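PDB 4O1J: carbonic anhydrase from Sordaria macrospora, which probably catalyses the reversible hydration of carbon dioxide to hydrogencarbonate at a zinc site, as a beta-class carbonic anhydrase. Local coordinates for residues D58-E63 with C110-C115; A81-P86 with T133-L138. One frame throughout, in Å; residues are numbered along the deposited sequence.

Contact 1: residues D58-E63 with C110-C115; sequences DSRCPE and CGHSAC. With ZN (zinc ion), chain C.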
ATOM      1  N   ASP A  58       7.178 -15.402 -10.472  1.00 29.29           N
ATOM      2  CA  ASP A  58       7.977 -16.582 -10.810  1.00 30.18           C
ATOM      3  C   ASP A  58       8.539 -16.528 -12.228  1.00 31.09           C
ATOM      4  O   ASP A  58       7.820 -16.216 -13.185  1.00 30.05           O
ATOM      5  CB  ASP A  58       7.112 -17.835 -10.639  1.00 32.16           C
ATOM      6  CG  ASP A  58       7.927 -19.100 -10.437  1.00 35.89           C
ATOM      7  OD1 ASP A  58       8.511 -19.601 -11.426  1.00 37.32           O
ATOM      8  OD2 ASP A  58       7.968 -19.604  -9.288  1.00 36.19           O
ATOM      9  N   SER A  59       9.829 -16.824 -12.358  1.00 32.22           N
ATOM     10  CA  SER A  59      10.500 -16.726 -13.651  1.00 32.75           C
ATOM     11  C   SER A  59       9.963 -17.769 -14.631  1.00 33.48           C
ATOM     12  O   SER A  59      10.092 -17.627 -15.850  1.00 34.08           O
ATOM     13  CB  SER A  59      12.021 -16.880 -13.492  1.00 31.21           C
ATOM     14  OG  SER A  59      12.376 -18.109 -12.875  1.00 29.49           O
ATOM     15  N   ARG A  60       9.336 -18.805 -14.091  1.00 31.80           N
ATOM     16  CA  ARG A  60       8.856 -19.901 -14.909  1.00 31.62           C
ATOM     17  C   ARG A  60       7.433 -19.657 -15.419  1.00 28.69           C
ATOM     18  O   ARG A  60       6.849 -20.510 -16.086  1.00 25.67           O
ATOM     19  CB  ARG A  60       8.931 -21.194 -14.106  1.00 33.55           C
ATOM     20  CG  ARG A  60      10.306 -21.433 -13.507  1.00 35.19           C
ATOM     21  CD  ARG A  60      10.276 -22.556 -12.496  1.00 37.14           C
ATOM     22  NE  ARG A  60       9.639 -22.146 -11.250  1.00 38.97           N
ATOM     23  CZ  ARG A  60       9.376 -22.967 -10.236  1.00 39.75           C
ATOM     24  NH1 ARG A  60       9.687 -24.256 -10.318  1.00 40.32           N
ATOM     25  NH2 ARG A  60       8.788 -22.500  -9.142  1.00 39.21           N
ATOM     26  N   CYS A  61       6.882 -18.483 -15.132  1.00 28.96           N
ATOM     27  CA  CYS A  61       5.505 -18.195 -15.528  1.00 28.80           C
ATOM     28  C   CYS A  61       5.293 -16.959 -16.411  1.00 30.42           C
ATOM     29  O   CYS A  61       4.443 -16.131 -16.085  1.00 32.66           O
ATOM     30  CB  CYS A  61       4.646 -18.033 -14.274  1.00 26.95           C
ATOM     31  SG  CYS A  61       4.609 -19.473 -13.186  1.00 41.24           S
ATOM     32  N   PRO A  62       6.038 -16.826 -17.531  1.00 28.72           N
ATOM     33  CA  PRO A  62       5.758 -15.674 -18.403  1.00 27.70           C
ATOM     34  C   PRO A  62       4.501 -15.874 -19.245  1.00 27.99           C
ATOM     35  O   PRO A  62       4.493 -16.680 -20.172  1.00 30.12           O
ATOM     36  CB  PRO A  62       6.999 -15.595 -19.288  1.00 27.17           C
ATOM     37  CG  PRO A  62       7.491 -16.997 -19.353  1.00 27.16           C
ATOM     38  CD  PRO A  62       7.168 -17.629 -18.031  1.00 27.57           C
ATOM     39  N   GLU A  63       3.457 -15.120 -18.928  1.00 27.83           N
ATOM     40  CA  GLU A  63       2.125 -15.311 -19.507  1.00 28.42           C
ATOM     41  C   GLU A  63       2.109 -15.398 -21.037  1.00 27.02           C
ATOM     42  O   GLU A  63       1.393 -16.218 -21.602  1.00 25.97           O
ATOM     43  CB  GLU A  63       1.180 -14.185 -19.040  1.00 27.87           C
ATOM     44  CG  GLU A  63       1.427 -12.822 -19.668  1.00 27.01           C
ATOM     45  CD  GLU A  63       2.838 -12.330 -19.466  1.00 26.99           C
ATOM     46  OE1 GLU A  63       3.349 -12.472 -18.335  1.00 27.10           O
ATOM     47  OE2 GLU A  63       3.450 -11.842 -20.444  1.00 26.90           O
ATOM     48  N   CYS A 110      -3.970 -16.465 -12.305  1.00 25.65           N
ATOM     49  CA  CYS A 110      -3.263 -17.717 -12.509  1.00 25.83           C
ATOM     50  C   CYS A 110      -2.337 -18.060 -11.363  1.00 25.36           C
ATOM     51  O   CYS A 110      -1.356 -17.362 -11.127  1.00 23.93           O
ATOM     52  CB  CYS A 110      -2.457 -17.669 -13.802  1.00 25.00           C
ATOM     53  SG  CYS A 110      -1.542 -19.195 -14.141  1.00 31.30           S
ATOM     54  N   GLY A 111      -2.625 -19.170 -10.691  1.00 26.96           N
ATOM     55  CA  GLY A 111      -1.701 -19.697  -9.704  1.00 29.72           C
ATOM     56  C   GLY A 111      -0.894 -20.801 -10.344  1.00 31.28           C
ATOM     57  O   GLY A 111      -1.226 -21.223 -11.444  1.00 30.44           O
ATOM     58  N   HIS A 112       0.161 -21.259  -9.673  1.00 31.55           N
ATOM     59  CA  HIS A 112       1.009 -22.300 -10.237  1.00 31.98           C
ATOM     60  C   HIS A 112       1.640 -23.202  -9.180  1.00 34.21           C
ATOM     61  O   HIS A 112       1.650 -22.887  -7.989  1.00 36.09           O
ATOM     62  CB  HIS A 112       2.121 -21.686 -11.081  1.00 30.39           C
ATOM     63  CG  HIS A 112       3.211 -21.060 -10.270  1.00 29.46           C
ATOM     64  ND1 HIS A 112       4.335 -21.754  -9.875  1.00 28.98           N
ATOM     65  CD2 HIS A 112       3.358 -19.804  -9.789  1.00 29.75           C
ATOM     66  CE1 HIS A 112       5.123 -20.954  -9.182  1.00 29.61           C
ATOM     67  NE2 HIS A 112       4.553 -19.764  -9.115  1.00 29.55           N
ATOM     68  N   SER A 113       2.173 -24.327  -9.648  1.00 33.18           N
ATOM     69  CA  SER A 113       2.855 -25.300  -8.807  1.00 31.40           C
ATOM     70  C   SER A 113       4.283 -24.861  -8.471  1.00 29.30           C
ATOM     71  O   SER A 113       4.895 -24.093  -9.211  1.00 29.29           O
ATOM     72  CB  SER A 113       2.864 -26.665  -9.502  1.00 33.12           C
ATOM     73  OG  SER A 113       3.357 -26.565 -10.829  1.00 33.19           O
ATOM     74  N   ALA A 114       4.803 -25.368  -7.355  1.00 28.78           N
ATOM     75  CA  ALA A 114       6.138 -25.021  -6.857  1.00 29.82           C
ATOM     76  C   ALA A 114       6.255 -23.521  -6.587  1.00 32.27           C
ATOM     77  O   ALA A 114       7.296 -22.914  -6.840  1.00 32.65           O
ATOM     78  CB  ALA A 114       7.223 -25.476  -7.829  1.00 28.86           C
ATOM     79  N   CYS A 115       5.178 -22.933  -6.071  1.00 32.43           N
ATOM     80  CA  CYS A 115       5.175 -21.525  -5.717  1.00 32.64           C
ATOM     81  C   CYS A 115       5.929 -21.305  -4.408  1.00 33.99           C
ATOM     82  O   CYS A 115       5.590 -21.884  -3.370  1.00 33.41           O
ATOM     83  CB  CYS A 115       3.741 -21.007  -5.602  1.00 32.37           C
ATOM     84  SG  CYS A 115       3.588 -19.208  -5.534  1.00 34.05           S
TER
HETATM   85 ZN    ZN C 301       4.973 -18.461  -7.290  1.00 28.77          ZN
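Arg60 and Ala114 supply the hydrogen bond across this contact: Arg60 NH2 donates to Ala114 O over 2.8 Å, the acceptor near the guanidinium plane and the donor above the carbonyl plane. The same guanidinium holds Asp58 side-on. A bend at chi3 (-74°) brings NE round to the carboxylate, where Arg60 NE meets the syn lone pair of Asp58 OD1 at 2.8 Å and Arg60 NH2 reaches Asp58 OD2 at 3.0 Å. The anti lone pair of OD1 takes Arg60 N, closing an Asx turn. An alanine in place of Arg60 would probably leave the Asp58 carboxylate freer to turn and Ala114 O without this donor.

The imidazole is held by packing on both faces, by the metal and by a hydrogen bond from His112 ND1 to Ser113 O. Cys61 SG lies over one face of His112, 3.8 Å from the ring centroid, and Cys115 CB covers the opposite face. His112 NE2 (2.3 Å) and Cys115 SG (2.4 Å) bind zinc, with Cys56 as the third protein ligand.

Asp58 OD2 stays 3.8 Å from the zinc ion. With the carboxylate engaged by arginine, not metal, the arrangement is consistent with the Asp-Arg dyad of open beta-carbonic anhydrase sites.

Contact 2: residues A81-P86 with T133-L138; sequences ANIVSP and TWLLPL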
ATOM      1  N   ALA A  81       3.513 -14.629  -5.500  1.00 24.04           N
ATOM      2  CA  ALA A  81       2.471 -15.623  -5.239  1.00 24.22           C
ATOM      3  C   ALA A  81       1.102 -15.199  -5.766  1.00 24.87           C
ATOM      4  O   ALA A  81       0.079 -15.673  -5.268  1.00 26.82           O
ATOM      5  CB  ALA A  81       2.390 -15.933  -3.742  1.00 25.19           C
ATOM      6  N   ASN A  82       1.101 -14.339  -6.789  1.00 24.04           N
ATOM      7  CA  ASN A  82      -0.111 -13.811  -7.442  1.00 24.12           C
ATOM      8  C   ASN A  82      -1.248 -13.477  -6.490  1.00 26.39           C
ATOM      9  O   ASN A  82      -2.379 -13.925  -6.674  1.00 26.45           O
ATOM     10  CB  ASN A  82      -0.630 -14.781  -8.516  1.00 23.63           C
ATOM     11  CG  ASN A  82      -0.759 -16.216  -8.022  1.00 24.18           C
ATOM     12  OD1 ASN A  82       0.201 -16.994  -8.080  1.00 25.85           O
ATOM     13  ND2 ASN A  82      -1.952 -16.580  -7.557  1.00 21.56           N
ATOM     14  N   ILE A  83      -0.942 -12.670  -5.481  1.00 28.54           N
ATOM     15  CA  ILE A  83      -1.906 -12.348  -4.445  1.00 29.58           C
ATOM     16  C   ILE A  83      -2.708 -11.101  -4.788  1.00 31.16           C
ATOM     17  O   ILE A  83      -2.143 -10.053  -5.088  1.00 31.69           O
ATOM     18  CB  ILE A  83      -1.204 -12.154  -3.094  1.00 28.65           C
ATOM     19  CG1 ILE A  83      -0.712 -13.507  -2.567  1.00 27.96           C
ATOM     20  CG2 ILE A  83      -2.135 -11.478  -2.091  1.00 27.61           C
ATOM     21  CD1 ILE A  83       0.015 -13.430  -1.240  1.00 27.22           C
ATOM     22  N   VAL A  84      -4.031 -11.228  -4.748  1.00 32.45           N
ATOM     23  CA  VAL A  84      -4.908 -10.088  -4.969  1.00 33.95           C
ATOM     24  C   VAL A  84      -5.493  -9.614  -3.644  1.00 35.01           C
ATOM     25  O   VAL A  84      -6.387 -10.244  -3.076  1.00 34.91           O
ATOM     26  CB  VAL A  84      -6.052 -10.420  -5.937  1.00 33.51           C
ATOM     27  CG1 VAL A  84      -6.872  -9.163  -6.232  1.00 32.08           C
ATOM     28  CG2 VAL A  84      -5.500 -11.030  -7.221  1.00 34.51           C
ATOM     29  N   SER A  85      -4.985  -8.484  -3.172  1.00 35.02           N
ATOM     30  CA  SER A  85      -5.402  -7.925  -1.900  1.00 35.89           C
ATOM     31  C   SER A  85      -6.362  -6.761  -2.132  1.00 34.95           C
ATOM     32  O   SER A  85      -6.154  -5.947  -3.032  1.00 36.06           O
ATOM     33  CB  SER A  85      -4.180  -7.476  -1.094  1.00 37.61           C
ATOM     34  OG  SER A  85      -4.563  -6.859   0.119  1.00 39.58           O
ATOM     35  N   PRO A  86      -7.437  -6.698  -1.336  1.00 32.90           N
ATOM     36  CA  PRO A  86      -8.479  -5.674  -1.473  1.00 32.80           C
ATOM     37  C   PRO A  86      -7.978  -4.226  -1.478  1.00 31.90           C
ATOM     38  O   PRO A  86      -8.407  -3.459  -2.338  1.00 31.14           O
ATOM     39  CB  PRO A  86      -9.362  -5.928  -0.247  1.00 32.82           C
ATOM     40  CG  PRO A  86      -9.234  -7.397  -0.021  1.00 32.70           C
ATOM     41  CD  PRO A  86      -7.799  -7.715  -0.332  1.00 32.33           C
ATOM     42  N   THR A 133       4.191  -9.881   5.782  1.00 34.08           N
ATOM     43  CA  THR A 133       3.028  -9.021   5.658  1.00 33.89           C
ATOM     44  C   THR A 133       2.367  -9.193   4.300  1.00 32.70           C
ATOM     45  O   THR A 133       1.143  -9.278   4.214  1.00 32.35           O
ATOM     46  CB  THR A 133       3.408  -7.534   5.861  1.00 34.20           C
ATOM     47  OG1 THR A 133       3.957  -7.353   7.173  1.00 34.82           O
ATOM     48  CG2 THR A 133       2.192  -6.633   5.703  1.00 32.35           C
ATOM     49  N   TRP A 134       3.166  -9.278   3.243  1.00 33.36           N
ATOM     50  CA  TRP A 134       2.598  -9.469   1.913  1.00 34.75           C
ATOM     51  C   TRP A 134       1.913 -10.827   1.820  1.00 33.64           C
ATOM     52  O   TRP A 134       0.819 -10.942   1.267  1.00 33.63           O
ATOM     53  CB  TRP A 134       3.666  -9.344   0.824  1.00 37.17           C
ATOM     54  CG  TRP A 134       3.124  -9.665  -0.543  1.00 39.15           C
ATOM     55  CD1 TRP A 134       3.334 -10.813  -1.260  1.00 39.65           C
ATOM     56  CD2 TRP A 134       2.248  -8.855  -1.336  1.00 39.40           C
ATOM     57  NE1 TRP A 134       2.659 -10.755  -2.454  1.00 39.16           N
ATOM     58  CE2 TRP A 134       1.981  -9.561  -2.527  1.00 39.34           C
ATOM     59  CE3 TRP A 134       1.668  -7.591  -1.161  1.00 39.48           C
ATOM     60  CZ2 TRP A 134       1.165  -9.054  -3.535  1.00 39.42           C
ATOM     61  CZ3 TRP A 134       0.851  -7.087  -2.162  1.00 38.97           C
ATOM     62  CH2 TRP A 134       0.607  -7.819  -3.334  1.00 39.43           C
ATOM     63  N   LEU A 135       2.548 -11.842   2.398  1.00 32.55           N
ATOM     64  CA  LEU A 135       2.016 -13.196   2.367  1.00 31.52           C
ATOM     65  C   LEU A 135       0.954 -13.445   3.425  1.00 31.74           C
ATOM     66  O   LEU A 135       0.424 -14.553   3.513  1.00 31.35           O
ATOM     67  CB  LEU A 135       3.143 -14.213   2.541  1.00 31.29           C
ATOM     68  CG  LEU A 135       4.081 -14.367   1.346  1.00 31.59           C
ATOM     69  CD1 LEU A 135       5.192 -15.333   1.687  1.00 30.53           C
ATOM     70  CD2 LEU A 135       3.308 -14.833   0.117  1.00 31.40           C
ATOM     71  N   LEU A 136       0.644 -12.430   4.230  1.00 31.92           N
ATOM     72  CA  LEU A 136      -0.342 -12.612   5.297  1.00 30.89           C
ATOM     73  C   LEU A 136      -1.706 -13.151   4.825  1.00 30.57           C
ATOM     74  O   LEU A 136      -2.267 -14.021   5.491  1.00 31.13           O
ATOM     75  CB  LEU A 136      -0.550 -11.306   6.066  1.00 30.10           C
ATOM     76  CG  LEU A 136      -1.188 -11.580   7.426  1.00 30.56           C
ATOM     77  CD1 LEU A 136      -0.308 -12.525   8.231  1.00 31.61           C
ATOM     78  CD2 LEU A 136      -1.430 -10.299   8.191  1.00 30.53           C
ATOM     79  N   PRO A 137      -2.242 -12.659   3.684  1.00 29.68           N
ATOM     80  CA  PRO A 137      -3.520 -13.247   3.248  1.00 27.63           C
ATOM     81  C   PRO A 137      -3.410 -14.700   2.767  1.00 26.39           C
ATOM     82  O   PRO A 137      -4.429 -15.397   2.723  1.00 24.54           O
ATOM     83  CB  PRO A 137      -3.957 -12.330   2.095  1.00 26.87           C
ATOM     84  CG  PRO A 137      -2.714 -11.650   1.643  1.00 27.97           C
ATOM     85  CD  PRO A 137      -1.894 -11.470   2.882  1.00 29.25           C
ATOM     86  N   LEU A 138      -2.206 -15.144   2.413  1.00 26.91           N
ATOM     87  CA  LEU A 138      -1.970 -16.549   2.073  1.00 27.82           C
ATOM     88  C   LEU A 138      -1.821 -17.370   3.354  1.00 29.63           C
ATOM     89  O   LEU A 138      -2.256 -18.521   3.428  1.00 28.33           O
ATOM     90  CB  LEU A 138      -0.729 -16.703   1.190  1.00 27.42           C
ATOM     91  CG  LEU A 138      -0.881 -17.459  -0.134  1.00 25.46           C
ATOM     92  CD1 LEU A 138       0.478 -17.713  -0.765  1.00 25.34           C
ATOM     93  CD2 LEU A 138      -1.631 -18.761   0.062  1.00 25.47           C
TER
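Ile83 and Leu138 bring the two backbones nearest, with CA atoms 7.8 Å apart, where the loop 81-86 runs past the junction between helices 131-134 and 136-144; no hydrogen bond joins the segments. Ile83 carries most of the packing, each branch with its own partner. Its CG1 arm is extended (chi2 179°), sending CD1 to 3.6 Å from Trp134 O and 3.8 Å from Leu135 CD2, the side chains of Ile83 and Leu135 crossing at about a right angle. The CG2 branch meets the pyrrolidine ring instead, Ile83 CG2 lying 3.8 Å from Pro137 CG. One face of the Trp134 indole lies toward Ile83 CG2, offset toward the rim, and Trp134 CZ2 comes 3.9 Å from Ile83 CB. Ile80 O, just before the loop, accepts from Trp134 NE1 and helps fix the ring.

Farther along, Ala81 CB meets the methyls of two leucines on one side, 4.0 Å from Leu138 CD1 and 4.1 Å from Leu135 CD2. Ala81 also packs on the zinc ligand Cys115. The contact joins the loop that follows parallel strand 74-79, next to the metal site, to a helix-helix junction, a hydrophobic seam within the alpha/beta fold of a beta-class carbonic anhydrase.

In the fold
Both contacts are largely buried, and they adjoin, Asn82 packing on Cys110 and Gly111. The centre of contact 1 lies about 8 Å from the centre of the chain, that of contact 2 about 12 Å. Contact 1 joins the loop after strand 51-56 to the end of strand 106-112 and the turn that follows it, and its chemistry is polar and metal-bound. Contact 2 starts from the loop after strand 74-79, outermost in this chain's sheet, and is apolar across its interface, with helices on the far side. Each continues into the tetramer: Arg60 NH1 bonds to Leu43 O of the second subunit, whereas Pro137 packs on Thr87 of the third.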